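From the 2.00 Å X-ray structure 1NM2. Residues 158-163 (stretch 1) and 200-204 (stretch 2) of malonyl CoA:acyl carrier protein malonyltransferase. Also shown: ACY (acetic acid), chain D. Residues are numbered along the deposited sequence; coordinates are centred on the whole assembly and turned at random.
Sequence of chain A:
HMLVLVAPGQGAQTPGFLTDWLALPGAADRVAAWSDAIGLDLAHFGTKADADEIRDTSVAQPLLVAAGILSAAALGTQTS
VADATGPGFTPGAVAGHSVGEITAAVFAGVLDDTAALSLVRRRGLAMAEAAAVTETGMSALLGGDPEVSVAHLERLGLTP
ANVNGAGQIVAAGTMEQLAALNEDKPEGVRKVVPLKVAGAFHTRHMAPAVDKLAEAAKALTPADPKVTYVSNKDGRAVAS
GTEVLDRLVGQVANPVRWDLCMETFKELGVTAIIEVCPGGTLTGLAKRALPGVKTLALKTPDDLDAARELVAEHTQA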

# COMPACT_ATOMS: atom_id res chain seq x y z
N LEU A 158 -7.96 19.91 -7.62
CA LEU A 158 -7.64 18.54 -7.25
C LEU A 158 -6.33 18.50 -6.48
O LEU A 158 -5.60 19.48 -6.43
N THR A 159 -6.02 17.35 -5.88
CA THR A 159 -4.78 17.20 -5.15
C THR A 159 -4.04 16.00 -5.74
O THR A 159 -4.66 15.04 -6.21
N PRO A 160 -2.70 16.05 -5.76
CA PRO A 160 -1.94 14.92 -6.30
C PRO A 160 -1.85 13.84 -5.22
O PRO A 160 -0.83 13.72 -4.54
N ALA A 161 -2.92 13.07 -5.08
CA ALA A 161 -3.03 12.01 -4.08
C ALA A 161 -1.95 10.94 -4.16
O ALA A 161 -1.53 10.39 -3.14
N ASN A 162 -1.51 10.63 -5.37
CA ASN A 162 -0.47 9.63 -5.58
C ASN A 162 0.62 10.19 -6.48
O ASN A 162 0.34 10.65 -7.59
N VAL A 163 1.86 10.16 -6.00
CA VAL A 163 3.02 10.57 -6.79
C VAL A 163 3.84 9.29 -6.70
O VAL A 163 4.61 9.10 -5.76
N ALA A 200 -11.99 10.09 -2.73
CA ALA A 200 -10.74 10.81 -2.83
C ALA A 200 -9.81 10.48 -1.67
O ALA A 200 -9.61 11.30 -0.77
N PHE A 201 -9.26 9.26 -1.67
CA PHE A 201 -8.35 8.85 -0.62
C PHE A 201 -7.12 9.74 -0.73
O PHE A 201 -6.84 10.28 -1.80
N HIS A 202 -6.42 9.91 0.39
CA HIS A 202 -5.21 10.73 0.44
C HIS A 202 -5.42 12.20 0.14
O HIS A 202 -4.56 12.85 -0.47
N THR A 203 -6.55 12.73 0.59
CA THR A 203 -6.91 14.14 0.44
C THR A 203 -7.66 14.53 1.71
O THR A 203 -8.01 13.67 2.53
N ARG A 204 -7.91 15.83 1.87
CA ARG A 204 -8.62 16.34 3.03
C ARG A 204 -10.01 15.73 3.15
O ARG A 204 -10.65 15.80 4.21

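Packing of residues 158-163, strand from Thr 159, against the irregular segment 200-204 of malonyl CoA:acyl carrier protein malonyltransferase. The interface is small, burying 211 Å² over both sides, and no hydrogen bond crosses it; the two segments are held by van der Waals contact, with the backbones closest at Ala 161 and His 202, whose CA atoms lie 5.2 Å apart. On the strand, Thr 159 and Ala 161 point their CA-to-CB bonds toward segment 200-204, whereas Leu 158 and Pro 160 point away and make no contact.

Ala 200 has its CB sideways and does not touch the strand, but its carbonyl matters: Thr 203 OG1 donates a hydrogen bond to Ala 200 O at 2.7 Å, linking the Thr 203 side chain back to the carbonyl three residues earlier. Phe 201 (chi1 m) also sets out sideways, and its ring leads away from the strand; one side of it lies by the bound acetic acid, probably a component of the crystallisation liquor, with Phe 201 CD1 3.7 Å from ACY O. What Phe 201 offers the strand is backbone, its O sitting 3.6 Å from Ala 161 CB.

His 202 points toward the strand, chi1 m and chi2 -68°, from a backbone with positive phi (63°). His 202 CB packs 3.9 Å from Ala 161 CB and 3.8 Å from Ala 161 O, both ordinary van der Waals contacts. Asn 162 (chi1 m) starts sideways, but its end comes nearer, bringing ND2 to 4.2 Å from His 202 CD2; the nearest ring atom is a carbon and no hydrogen bond joins the two, so this approach is packing. Within its own stretch, Asn 162 ND2 donates to Ala 161 O at 2.9 Å with a nearly straight angle of 174°. Farther round the ring, His 202 NE2 makes a weak hydrogen bond to ACY OXT, 3.2 Å long and bent to 131°, while ND1 is satisfied elsewhere in the structure.

Thr 203 (chi1 p) points toward the strand and turns its methyl to it: Thr 203 CG2 lies 3.0 Å from Thr 159 OG1, a tight contact, and 4.3 Å from Ala 161 CB. Thr 159, also chi1 p, thus sets its hydroxyl against a methyl group; the nearby carbonyl is too distant to help, with Thr 159 OG1 4.2 Å from His 202 O, and both of these polar atoms are buried without a partner in the model. Arg 204 (chi1 p, chi2 t, chi3 t) is exposed and, although its end comes nearer, Arg 204 NH1 stays 4.8 Å from Thr 159 CG2, beyond contact.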

# COMPACT_ATOMS: atom_id res chain seq x y z
CB LEU A 158 -7.49 17.67 -8.51
CG LEU A 158 -8.65 17.47 -9.49
CD1 LEU A 158 -9.85 16.93 -8.76
CD2 LEU A 158 -8.98 18.76 -10.20
CB THR A 159 -5.02 16.93 -3.66
OG1 THR A 159 -5.49 15.59 -3.49
CG2 THR A 159 -6.05 17.89 -3.11
CB PRO A 160 -0.59 15.55 -6.63
CG PRO A 160 -0.43 16.55 -5.53
CD PRO A 160 -1.81 17.18 -5.44
CB ALA A 161 -4.41 11.37 -4.18
CB ASN A 162 -1.01 8.38 -6.29
CG ASN A 162 -1.59 7.34 -5.34
OD1 ASN A 162 -1.75 6.19 -5.73
ND2 ASN A 162 -1.92 7.73 -4.12
CB VAL A 163 3.77 11.75 -6.17
CG1 VAL A 163 4.95 12.15 -7.07
CG2 VAL A 163 2.83 12.94 -6.01
CB ALA A 200 -11.01 12.31 -2.88
CB PHE A 201 -7.93 7.39 -0.81
CG PHE A 201 -9.08 6.42 -0.78
CD1 PHE A 201 -9.01 5.21 -1.47
CD2 PHE A 201 -10.23 6.70 -0.05
CE1 PHE A 201 -10.06 4.30 -1.44
CE2 PHE A 201 -11.29 5.79 -0.01
CZ PHE A 201 -11.20 4.59 -0.70
CB HIS A 202 -4.15 10.11 -0.46
CG HIS A 202 -3.77 8.72 -0.04
ND1 HIS A 202 -3.09 8.46 1.13
CD2 HIS A 202 -4.08 7.51 -0.57
CE1 HIS A 202 -3.00 7.16 1.31
NE2 HIS A 202 -3.60 6.56 0.30
CB THR A 203 -7.85 14.40 -0.76
OG1 THR A 203 -9.16 13.92 -0.43
CG2 THR A 203 -7.34 13.72 -2.01
CB ARG A 204 -8.76 17.86 2.94
CG ARG A 204 -9.70 18.33 1.83
CD ARG A 204 -10.04 19.81 1.97
NE ARG A 204 -11.07 20.22 1.02
CZ ARG A 204 -10.92 20.20 -0.30
NH1 ARG A 204 -9.78 19.78 -0.83
NH2 ARG A 204 -11.92 20.58 -1.09
C ACY D . -5.71 3.60 -0.07
O ACY D . -6.59 2.67 -0.30
OXT ACY D . -5.27 3.99 1.07
CH3 ACY D . -5.16 4.25 -1.33